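Local coordinates for protein 2-hydroxyhepta-2,4-diene-1,7-dioate isomerase (PDB 3QDF) that binds zinc and is probably an isomerase or hydrolase of the fumarylacetoacetate hydrolase family, possibly acting in homoprotocatechuate degradation, at residues A30-E35 with G48-L53; V118-E123 with V200-R205; L190-E195 with I251-I256. One frame throughout, in Å; residues are numbered along the deposited sequence.

From the N terminus, contact 1 comes first. It joins strands 32-38 and 45-52 of a beta hairpin in the Rv2993c-like N-terminal region and closes a loop of 12 residues. In the fumarylacetoacetate hydrolase region contacts 2 and 3 cross, their segments alternating along the sequence. Contact 2 brings strand 199-205 back over strand 118-128, closing a loop of 76 residues. Contact 3 pairs strand 191-196 with strand 248-253 and closes one of 55. Strands 191-196 and 199-205 are neighbours in one sheet, so these two contacts touch, and both reach the same zinc ion. Contact 1 stands apart, its centre about 31 Å from that of contact 2.

Contact 1. Residues A30-E35 with G48-L53; sequences AMTARE and GRSWPL
The guanidinium of Arg-49 meets the carboxylate of Glu-35 at its edge, with OE1 of Glu-35 close to the guanidinium plane. NH1 of Arg-49 donates to Glu-35 OE1 at 2.8 Å. This salt bridge is nearly straight, 168° at the hydrogen. It reaches OE1 on the syn side. The two flat groups are turned 71° against each other, and one N-H carries the link. Glu-35 OE1 is also hydrogen-bonded to Thr-47 OG1, while Arg-49 NE forms a second salt bridge with Asp-14. The Trp-51 ring crosses the Glu-35 chain at a slant, with CZ3 of Trp-51 4.0 Å from CB of Glu-35. CG of Trp-51 stands anti to its carbonyl carbon (chi1 -63°), which swings the six-membered ring toward Glu-35. Ile-10 and Ser-12 of strand 6-12 also touch the indole.

These groups ride on an antiparallel beta hairpin of the Rv2993c-like N-terminal region. Ala-33 and Trp-51 form a hydrogen-bonded pair. Ala-33 N gives to Trp-51 O at 2.7 Å, and Trp-51 N returns a longer bond to Ala-33 O at 3.1 Å. Leu-53 N to Met-31 O and Glu-35 N to Arg-49 O extend the ladder. Pro-52 occupies a non-hydrogen-bonded position opposite Thr-32, where its missing N-H costs no bond. Water 1 accepts from Gly-48 N and donates to both Glu-35 O and Arg-49 O. Ala-33 and Trp-51 point to one face of the sheet, Arg-34 and Ser-50 to the opposite one. Here CG2 of Thr-32 packs on CB of Ser-50 at 3.7 Å. At the far end CB of Met-31 lies 4.1 Å from CB of Leu-53, and both side chains reach Trp-180 of strand 175-182.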
loop_
_atom_site.group_PDB
_atom_site.type_symbol
_atom_site.label_atom_id
_atom_site.label_comp_id
_atom_site.label_asym_id
_atom_site.label_seq_id
_atom_site.Cartn_x
_atom_site.Cartn_y
_atom_site.Cartn_z
ATOM N N ALA A 30 19.003 8.017 8.674
ATOM C CA ALA A 30 19.636 9.254 8.226
ATOM C C ALA A 30 18.911 9.962 7.056
ATOM O O ALA A 30 19.428 10.925 6.479
ATOM C CB ALA A 30 21.100 8.989 7.872
ATOM N N MET A 31 17.718 9.488 6.711
ATOM C CA MET A 31 16.914 10.128 5.681
ATOM C C MET A 31 16.375 11.459 6.218
ATOM O O MET A 31 16.210 11.634 7.431
ATOM C CB MET A 31 15.767 9.216 5.240
ATOM C CG MET A 31 16.145 8.102 4.256
ATOM S SD MET A 31 14.667 7.124 3.855
ATOM C CE MET A 31 15.231 6.155 2.477
ATOM N N THR A 32 16.149 12.403 5.319
ATOM C CA THR A 32 15.630 13.722 5.701
ATOM C C THR A 32 14.158 13.802 5.291
ATOM O O THR A 32 13.822 13.517 4.143
ATOM C CB THR A 32 16.404 14.850 5.005
ATOM O OG1 THR A 32 17.799 14.708 5.278
ATOM C CG2 THR A 32 15.935 16.218 5.497
ATOM N N ALA A 33 13.296 14.158 6.242
ATOM C CA ALA A 33 11.896 14.455 5.967
ATOM C C ALA A 33 11.738 15.956 5.683
ATOM O O ALA A 33 11.718 16.752 6.609
ATOM C CB ALA A 33 11.021 14.036 7.156
ATOM N N ARG A 34 11.617 16.316 4.404
ATOM C CA ARG A 34 11.483 17.711 3.978
ATOM C C ARG A 34 10.002 18.096 3.908
ATOM O O ARG A 34 9.273 17.656 3.007
ATOM C CB ARG A 34 12.160 17.886 2.619
ATOM C CG ARG A 34 12.132 19.296 2.056
ATOM C CD ARG A 34 13.176 19.460 0.932
ATOM N NE ARG A 34 14.474 18.884 1.291
ATOM C CZ ARG A 34 15.453 19.537 1.912
ATOM N NH1 ARG A 34 15.305 20.810 2.255
ATOM N NH2 ARG A 34 16.580 18.911 2.197
ATOM N N GLU A 35 9.557 18.895 4.876
ATOM C CA GLU A 35 8.149 19.240 5.030
ATOM C C GLU A 35 7.548 19.938 3.802
ATOM O O GLU A 35 8.091 20.916 3.289
ATOM C CB GLU A 35 7.940 20.103 6.284
ATOM C CG GLU A 35 6.494 20.184 6.764
ATOM C CD GLU A 35 6.292 21.152 7.933
ATOM O OE1 GLU A 35 6.983 22.203 8.022
ATOM O OE2 GLU A 35 5.411 20.858 8.764
ATOM N N GLY A 48 10.243 24.856 4.258
ATOM C CA GLY A 48 11.571 25.219 4.735
ATOM C C GLY A 48 12.018 24.342 5.897
ATOM O O GLY A 48 13.207 24.261 6.194
ATOM N N ARG A 49 11.077 23.677 6.562
ATOM C CA ARG A 49 11.453 22.809 7.680
ATOM C C ARG A 49 11.834 21.422 7.193
ATOM O O ARG A 49 11.245 20.902 6.240
ATOM C CB ARG A 49 10.313 22.660 8.687
ATOM C CG ARG A 49 9.902 23.917 9.433
ATOM C CD ARG A 49 8.621 23.623 10.233
ATOM N NE ARG A 49 7.932 24.855 10.624
ATOM C CZ ARG A 49 6.751 25.265 10.155
ATOM N NH1 ARG A 49 6.067 24.540 9.277
ATOM N NH2 ARG A 49 6.239 26.414 10.589
ATOM N N SER A 50 12.811 20.822 7.859
ATOM C CA SER A 50 13.076 19.395 7.678
ATOM C C SER A 50 13.631 18.768 8.965
ATOM O O SER A 50 14.171 19.472 9.812
ATOM C CB SER A 50 14.027 19.168 6.498
ATOM O OG SER A 50 15.321 19.658 6.784
ATOM N N TRP A 51 13.501 17.450 9.089
ATOM C CA TRP A 51 13.997 16.694 10.243
ATOM C C TRP A 51 14.630 15.416 9.751
ATOM O O TRP A 51 14.195 14.885 8.723
ATOM C CB TRP A 51 12.844 16.293 11.176
ATOM C CG TRP A 51 12.136 17.431 11.782
ATOM C CD1 TRP A 51 12.456 18.070 12.948
ATOM C CD2 TRP A 51 10.982 18.096 11.259
ATOM N NE1 TRP A 51 11.570 19.099 13.182
ATOM C CE2 TRP A 51 10.653 19.133 12.162
ATOM C CE3 TRP A 51 10.201 17.925 10.107
ATOM C CZ2 TRP A 51 9.570 19.994 11.952
ATOM C CZ3 TRP A 51 9.126 18.778 9.897
ATOM C CH2 TRP A 51 8.819 19.799 10.814
ATOM N N PRO A 52 15.646 14.899 10.488
ATOM C CA PRO A 52 16.022 13.520 10.217
ATOM C C PRO A 52 14.783 12.649 10.430
ATOM O O PRO A 52 13.972 12.926 11.321
ATOM C CB PRO A 52 17.092 13.222 11.276
ATOM C CG PRO A 52 17.678 14.571 11.604
ATOM C CD PRO A 52 16.497 15.511 11.531
ATOM N N LEU A 53 14.615 11.642 9.587
ATOM C CA LEU A 53 13.431 10.803 9.672
ATOM C C LEU A 53 13.313 10.106 11.038
ATOM O O LEU A 53 12.210 9.931 11.541
ATOM C CB LEU A 53 13.392 9.788 8.524
ATOM C CG LEU A 53 12.132 8.919 8.414
ATOM C CD1 LEU A 53 10.904 9.771 8.048
ATOM C CD2 LEU A 53 12.347 7.813 7.396
HETATM O O HOH W 1 10.511 22.005 3.875
#

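Contact 2. Residues V118-E123 with V200-R205; sequences VHFEGE and VKQHAR. With ZN (zinc ion), chain B; ZN (zinc ion), chain C; EDO (1,2-ethanediol), chain D.
Phe-120 and Gly-122 meet Lys-201 and Gln-202 in a buried contact between two sheets of the fumarylacetoacetate hydrolase region. Strand 199-205 is an outermost strand of its five-stranded sheet, and strand 118-128 belongs to another sheet. The link runs through side chains, not through a backbone ladder. Gly-122 N donates to Gln-202 OE1 at 2.9 Å. The donor lies in the plane of the Gln-202 amide, on a lone pair of OE1, in a slightly bent bond. Gln-202 reaches it with CG anti to the carbonyl carbon (chi1 -58°) and an extended chain. Glycine puts no side chain in the way, and OE1 of Gln-202 comes within 3.5 Å of CA of Gly-122. Thr-194 OG1 is also hydrogen-bonded to Gln-202 OE1, and Gln-202 NE2 bonds to Thr-236 OG1, which also binds Gly-122 O, so both ends of the amide are held.

Lys-201 and Gln-202 both face Thr-194, a classic beta bulge. The Phe-120 ring stands against this bulge. Its CZ touches CB of Lys-201 at 3.5 Å, and Gln-202 CG and OE1 lie at the ring edge. The ring and amide planes are 67° apart.

Gly-122 separates the two glutamates of a Glu-Gly-Glu sequence, whose CB atoms point away from strand 199-205. The first zinc ion is bound by Glu-121 OE2 at 2.3 Å and Glu-123 OE2 at 2.0 Å. Asp-152 completes the acidic trio, as in relatives of the family, and Arg-156 forms a salt bridge with Glu-121 OE1. Water 2 and O1 of a 1,2-ethanediol, probably from the crystallisation liquor, also bind this ion. Beyond the bulge, His-203 NE2 binds the second zinc ion at 2.1 Å, together with Glu-191.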
loop_
_atom_site.group_PDB
_atom_site.type_symbol
_atom_site.label_atom_id
_atom_site.label_comp_id
_atom_site.label_asym_id
_atom_site.label_seq_id
_atom_site.Cartn_x
_atom_site.Cartn_y
_atom_site.Cartn_z
ATOM N N VAL A 118 -5.814 -15.965 9.331
ATOM C CA VAL A 118 -5.655 -14.636 8.736
ATOM C C VAL A 118 -4.348 -14.588 7.930
ATOM O O VAL A 118 -3.281 -14.903 8.457
ATOM C CB VAL A 118 -5.679 -13.493 9.797
ATOM C CG1 VAL A 118 -5.543 -12.124 9.112
ATOM C CG2 VAL A 118 -6.962 -13.542 10.616
ATOM N N HIS A 119 -4.450 -14.189 6.665
ATOM C CA HIS A 119 -3.310 -14.133 5.752
ATOM C C HIS A 119 -2.829 -12.719 5.499
ATOM O O HIS A 119 -3.634 -11.781 5.431
ATOM C CB HIS A 119 -3.676 -14.755 4.392
ATOM C CG HIS A 119 -3.717 -16.250 4.402
ATOM N ND1 HIS A 119 -3.677 -17.000 3.247
ATOM C CD2 HIS A 119 -3.776 -17.139 5.426
ATOM C CE1 HIS A 119 -3.724 -18.289 3.556
ATOM N NE2 HIS A 119 -3.784 -18.400 4.872
ATOM N N PHE A 120 -1.514 -12.586 5.334
ATOM C CA PHE A 120 -0.910 -11.408 4.725
ATOM C C PHE A 120 -1.062 -11.553 3.202
ATOM O O PHE A 120 -1.257 -12.660 2.689
ATOM C CB PHE A 120 0.575 -11.304 5.095
ATOM C CG PHE A 120 1.402 -12.458 4.573
ATOM C CD1 PHE A 120 1.841 -12.479 3.253
ATOM C CD2 PHE A 120 1.673 -13.565 5.386
ATOM C CE1 PHE A 120 2.566 -13.555 2.763
ATOM C CE2 PHE A 120 2.398 -14.648 4.897
ATOM C CZ PHE A 120 2.843 -14.640 3.584
ATOM N N GLU A 121 -0.992 -10.440 2.487
ATOM C CA GLU A 121 -0.859 -10.463 1.035
ATOM C C GLU A 121 -0.076 -9.223 0.650
ATOM O O GLU A 121 -0.619 -8.127 0.688
ATOM C CB GLU A 121 -2.222 -10.422 0.320
ATOM C CG GLU A 121 -3.147 -11.637 0.525
ATOM C CD GLU A 121 -4.374 -11.603 -0.387
ATOM O OE1 GLU A 121 -5.074 -12.637 -0.550
ATOM O OE2 GLU A 121 -4.632 -10.542 -0.970
ATOM N N GLY A 122 1.184 -9.407 0.254
ATOM C CA GLY A 122 2.025 -8.293 -0.205
ATOM C C GLY A 122 1.618 -7.877 -1.594
ATOM O O GLY A 122 1.470 -8.729 -2.469
ATOM N N GLU A 123 1.428 -6.565 -1.800
ATOM C CA GLU A 123 0.948 -6.049 -3.082
ATOM C C GLU A 123 1.544 -4.698 -3.440
ATOM O O GLU A 123 1.705 -3.806 -2.574
ATOM C CB GLU A 123 -0.587 -5.916 -3.079
ATOM C CG GLU A 123 -1.285 -7.137 -2.511
ATOM C CD GLU A 123 -2.738 -7.298 -2.906
ATOM O OE1 GLU A 123 -3.327 -6.444 -3.637
ATOM O OE2 GLU A 123 -3.302 -8.312 -2.447
ATOM N N VAL A 200 11.317 -15.767 4.022
ATOM C CA VAL A 200 10.696 -15.363 2.752
ATOM C C VAL A 200 9.516 -16.275 2.380
ATOM O O VAL A 200 9.662 -17.514 2.314
ATOM C CB VAL A 200 11.727 -15.312 1.593
ATOM C CG1 VAL A 200 11.023 -15.073 0.254
ATOM C CG2 VAL A 200 12.796 -14.225 1.855
ATOM N N LYS A 201 8.361 -15.650 2.140
ATOM C CA LYS A 201 7.106 -16.348 1.835
ATOM C C LYS A 201 6.620 -16.075 0.424
ATOM O O LYS A 201 6.104 -16.972 -0.232
ATOM C CB LYS A 201 6.001 -15.964 2.832
ATOM C CG LYS A 201 6.330 -16.259 4.296
ATOM C CD LYS A 201 6.544 -17.739 4.557
ATOM C CE LYS A 201 6.995 -17.978 5.982
ATOM N NZ LYS A 201 7.403 -19.398 6.147
ATOM N N GLN A 202 6.753 -14.823 -0.015
ATOM C CA GLN A 202 6.442 -14.436 -1.380
ATOM C C GLN A 202 7.710 -13.898 -1.989
ATOM O O GLN A 202 8.480 -13.184 -1.329
ATOM C CB GLN A 202 5.365 -13.341 -1.426
ATOM C CG GLN A 202 4.078 -13.744 -0.741
ATOM C CD GLN A 202 2.980 -12.724 -0.937
ATOM O OE1 GLN A 202 2.999 -11.639 -0.340
ATOM N NE2 GLN A 202 1.999 -13.074 -1.759
ATOM N N HIS A 203 7.925 -14.221 -3.257
ATOM C CA HIS A 203 9.128 -13.788 -3.950
ATOM C C HIS A 203 8.836 -13.830 -5.431
ATOM O O HIS A 203 8.924 -14.888 -6.050
ATOM C CB HIS A 203 10.294 -14.711 -3.576
ATOM C CG HIS A 203 11.648 -14.123 -3.819
ATOM N ND1 HIS A 203 12.793 -14.885 -3.791
ATOM C CD2 HIS A 203 12.046 -12.860 -4.108
ATOM C CE1 HIS A 203 13.843 -14.117 -4.036
ATOM N NE2 HIS A 203 13.417 -12.883 -4.236
ATOM N N ALA A 204 8.455 -12.682 -5.993
ATOM C CA ALA A 204 8.047 -12.624 -7.399
ATOM C C ALA A 204 8.216 -11.227 -7.975
ATOM O O ALA A 204 8.534 -10.292 -7.256
ATOM C CB ALA A 204 6.589 -13.106 -7.554
ATOM N N ARG A 205 8.027 -11.087 -9.279
ATOM C CA ARG A 205 8.169 -9.786 -9.939
ATOM C C ARG A 205 6.811 -9.329 -10.462
ATOM O O ARG A 205 5.991 -10.157 -10.879
ATOM C CB ARG A 205 9.201 -9.853 -11.073
ATOM C CG ARG A 205 10.553 -10.434 -10.664
ATOM C CD ARG A 205 11.595 -10.224 -11.761
ATOM N NE ARG A 205 11.932 -8.806 -11.882
ATOM C CZ ARG A 205 12.809 -8.165 -11.109
ATOM N NH1 ARG A 205 13.031 -6.861 -11.284
ATOM N NH2 ARG A 205 13.467 -8.816 -10.151
HETATM ZN ZN ZN B . -5.227 -8.908 -2.437
HETATM ZN ZN ZN C . 14.914 -11.493 -4.641
HETATM C C1 EDO D . -7.178 -10.907 -3.251
HETATM O O1 EDO D . -5.898 -10.450 -3.738
HETATM C C2 EDO D . -7.338 -12.433 -3.276
HETATM O O2 EDO D . -7.980 -12.889 -2.064
HETATM O O HOH W 2 -5.784 -7.176 -3.802
#

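Contact 3. Residues L190-E195 with I251-I256; sequences LELRTE and ITIEGI. With ZN (zinc ion), chain C.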
loop_
_atom_site.group_PDB
_atom_site.type_symbol
_atom_site.label_atom_id
_atom_site.label_comp_id
_atom_site.label_asym_id
_atom_site.label_seq_id
_atom_site.Cartn_x
_atom_site.Cartn_y
_atom_site.Cartn_z
ATOM N N LEU A 190 9.133 -5.042 -11.222
ATOM C CA LEU A 190 9.797 -4.819 -9.955
ATOM C C LEU A 190 9.659 -6.057 -9.110
ATOM O O LEU A 190 8.604 -6.690 -9.109
ATOM C CB LEU A 190 9.126 -3.662 -9.216
ATOM C CG LEU A 190 9.108 -2.278 -9.845
ATOM C CD1 LEU A 190 8.316 -1.324 -8.912
ATOM C CD2 LEU A 190 10.533 -1.769 -10.117
ATOM N N GLU A 191 10.711 -6.390 -8.364
ATOM C CA GLU A 191 10.616 -7.515 -7.445
ATOM C C GLU A 191 9.725 -7.182 -6.250
ATOM O O GLU A 191 9.772 -6.075 -5.731
ATOM C CB GLU A 191 11.982 -7.937 -6.918
ATOM C CG GLU A 191 11.842 -9.164 -6.026
ATOM C CD GLU A 191 13.134 -9.609 -5.404
ATOM O OE1 GLU A 191 13.890 -10.305 -6.098
ATOM O OE2 GLU A 191 13.376 -9.278 -4.217
ATOM N N LEU A 192 8.944 -8.164 -5.802
ATOM C CA LEU A 192 8.215 -8.064 -4.545
ATOM C C LEU A 192 8.562 -9.258 -3.645
ATOM O O LEU A 192 8.491 -10.416 -4.069
ATOM C CB LEU A 192 6.701 -7.984 -4.803
ATOM C CG LEU A 192 5.702 -7.931 -3.649
ATOM C CD1 LEU A 192 4.312 -7.533 -4.196
ATOM C CD2 LEU A 192 5.616 -9.263 -2.869
ATOM N N ARG A 193 8.910 -8.973 -2.400
ATOM C CA ARG A 193 9.327 -10.011 -1.476
ATOM C C ARG A 193 8.626 -9.781 -0.154
ATOM O O ARG A 193 8.695 -8.684 0.403
ATOM C CB ARG A 193 10.850 -9.949 -1.297
ATOM C CG ARG A 193 11.491 -11.123 -0.538
ATOM C CD ARG A 193 13.024 -10.948 -0.529
ATOM N NE ARG A 193 13.482 -9.990 0.486
ATOM C CZ ARG A 193 14.010 -8.787 0.246
ATOM N NH1 ARG A 193 14.175 -8.328 -0.991
ATOM N NH2 ARG A 193 14.382 -8.029 1.267
ATOM N N THR A 194 7.966 -10.816 0.349
ATOM C CA THR A 194 7.325 -10.777 1.665
ATOM C C THR A 194 8.001 -11.719 2.661
ATOM O O THR A 194 8.272 -12.892 2.361
ATOM C CB THR A 194 5.821 -11.139 1.595
ATOM O OG1 THR A 194 5.169 -10.301 0.631
ATOM C CG2 THR A 194 5.170 -10.965 2.966
ATOM N N GLU A 195 8.257 -11.201 3.856
ATOM C CA GLU A 195 8.844 -11.992 4.924
ATOM C C GLU A 195 7.967 -11.987 6.157
ATOM O O GLU A 195 7.337 -10.985 6.483
ATOM C CB GLU A 195 10.233 -11.469 5.292
ATOM C CG GLU A 195 11.231 -11.600 4.165
ATOM C CD GLU A 195 12.551 -10.907 4.460
ATOM O OE1 GLU A 195 12.859 -10.656 5.658
ATOM O OE2 GLU A 195 13.278 -10.623 3.481
ATOM N N ILE A 251 7.060 -6.463 3.743
ATOM C CA ILE A 251 6.929 -6.567 2.297
ATOM C C ILE A 251 7.887 -5.540 1.699
ATOM O O ILE A 251 7.835 -4.337 2.042
ATOM C CB ILE A 251 5.470 -6.255 1.846
ATOM C CG1 ILE A 251 4.468 -7.159 2.579
ATOM C CG2 ILE A 251 5.297 -6.362 0.332
ATOM C CD1 ILE A 251 3.092 -6.447 2.877
ATOM N N THR A 252 8.767 -6.010 0.815
ATOM C CA THR A 252 9.713 -5.137 0.133
ATOM C C THR A 252 9.405 -5.136 -1.357
ATOM O O THR A 252 9.256 -6.205 -1.975
ATOM C CB THR A 252 11.184 -5.614 0.362
ATOM O OG1 THR A 252 11.484 -5.551 1.754
ATOM C CG2 THR A 252 12.206 -4.725 -0.406
ATOM N N ILE A 253 9.292 -3.942 -1.928
ATOM C CA ILE A 253 9.217 -3.810 -3.359
ATOM C C ILE A 253 10.405 -3.007 -3.867
ATOM O O ILE A 253 10.699 -1.931 -3.364
ATOM C CB ILE A 253 7.882 -3.205 -3.829
ATOM C CG1 ILE A 253 6.722 -4.082 -3.341
ATOM C CG2 ILE A 253 7.866 -3.089 -5.402
ATOM C CD1 ILE A 253 5.312 -3.542 -3.716
ATOM N N GLU A 254 11.098 -3.582 -4.844
ATOM C CA GLU A 254 12.220 -2.940 -5.521
ATOM C C GLU A 254 11.855 -1.525 -6.024
ATOM O O GLU A 254 10.795 -1.321 -6.605
ATOM C CB GLU A 254 12.657 -3.831 -6.679
ATOM C CG GLU A 254 13.796 -3.281 -7.563
ATOM C CD GLU A 254 14.068 -4.208 -8.746
ATOM O OE1 GLU A 254 13.266 -5.135 -8.971
ATOM O OE2 GLU A 254 15.083 -4.023 -9.448
ATOM N N GLY A 255 12.730 -0.557 -5.765
ATOM C CA GLY A 255 12.507 0.818 -6.153
ATOM C C GLY A 255 11.591 1.580 -5.216
ATOM O O GLY A 255 11.358 2.765 -5.419
ATOM N N ILE A 256 11.059 0.908 -4.191
ATOM C CA ILE A 256 10.126 1.561 -3.262
ATOM C C ILE A 256 10.685 1.531 -1.842
ATOM O O ILE A 256 11.039 2.569 -1.284
ATOM C CB ILE A 256 8.707 0.917 -3.302
ATOM C CG1 ILE A 256 8.175 0.884 -4.751
ATOM C CG2 ILE A 256 7.755 1.659 -2.333
ATOM C CD1 ILE A 256 6.723 0.476 -4.911
HETATM ZN ZN ZN C . 14.914 -11.493 -4.641
HETATM O O HOH W 3 10.743 -7.992 2.917
#
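Glu-191 and Glu-254 bond through both backbone and side chain at one end of an antiparallel strand pair. Glu-191 N gives to Glu-254 OE1 at 2.9 Å, on the anti lone pair of that oxygen. Glu-254 N returns a bond to Glu-191 O at 3.0 Å. Glu-254 reaches across with CG anti to its backbone N (chi1 177°) and an extended chain. Its OE1 also forms a salt bridge with Arg-205 NH1, so that oxygen has two donors.

Further along, Arg-193 and Thr-252 are a hydrogen-bonded pair. Arg-193 N gives to Thr-252 O at 2.8 Å. Thr-252 N gives to Arg-193 O at 2.7 Å in an almost straight bond. Water 3 and Thr-258 OG1 are hydrogen-bonded to Thr-252 OG1, and the water donates weakly to Arg-193 O.

On the face that carries Arg-193 and Thr-252, charges form a network within strand 191-196. Arg-193 NE donates to Glu-195 OE2 at 3.1 Å, with an angle of 174° at the hydrogen. Arg-193 NH1 makes a weak bond to Glu-191 OE2 at 3.5 Å. The Arg-193 chain bends at chi3 (80°), which lays one face of the guanidinium over CB of Thr-252. Glu-191 OE1 binds the second zinc ion at 2.1 Å; OE2 lies farther, and His-203 is the other protein ligand.

The other face is mostly apolar; the hydroxyl of Thr-194 is satisfied by Gln-202. CG of Leu-192 packs on CG1 of Ile-253 at 4.0 Å, and Ile-251 lies alongside Thr-194. These strands are inner members of a five-stranded sheet, where Leu-192 is also backbone-bonded to Ala-204.

The zinc ion, close to both oxygens, with Arg-193 weakly bonded to OE2, would favour the ionised carboxylate of Glu-191. Arg-193 is held mainly by Glu-195 and less by Glu-191.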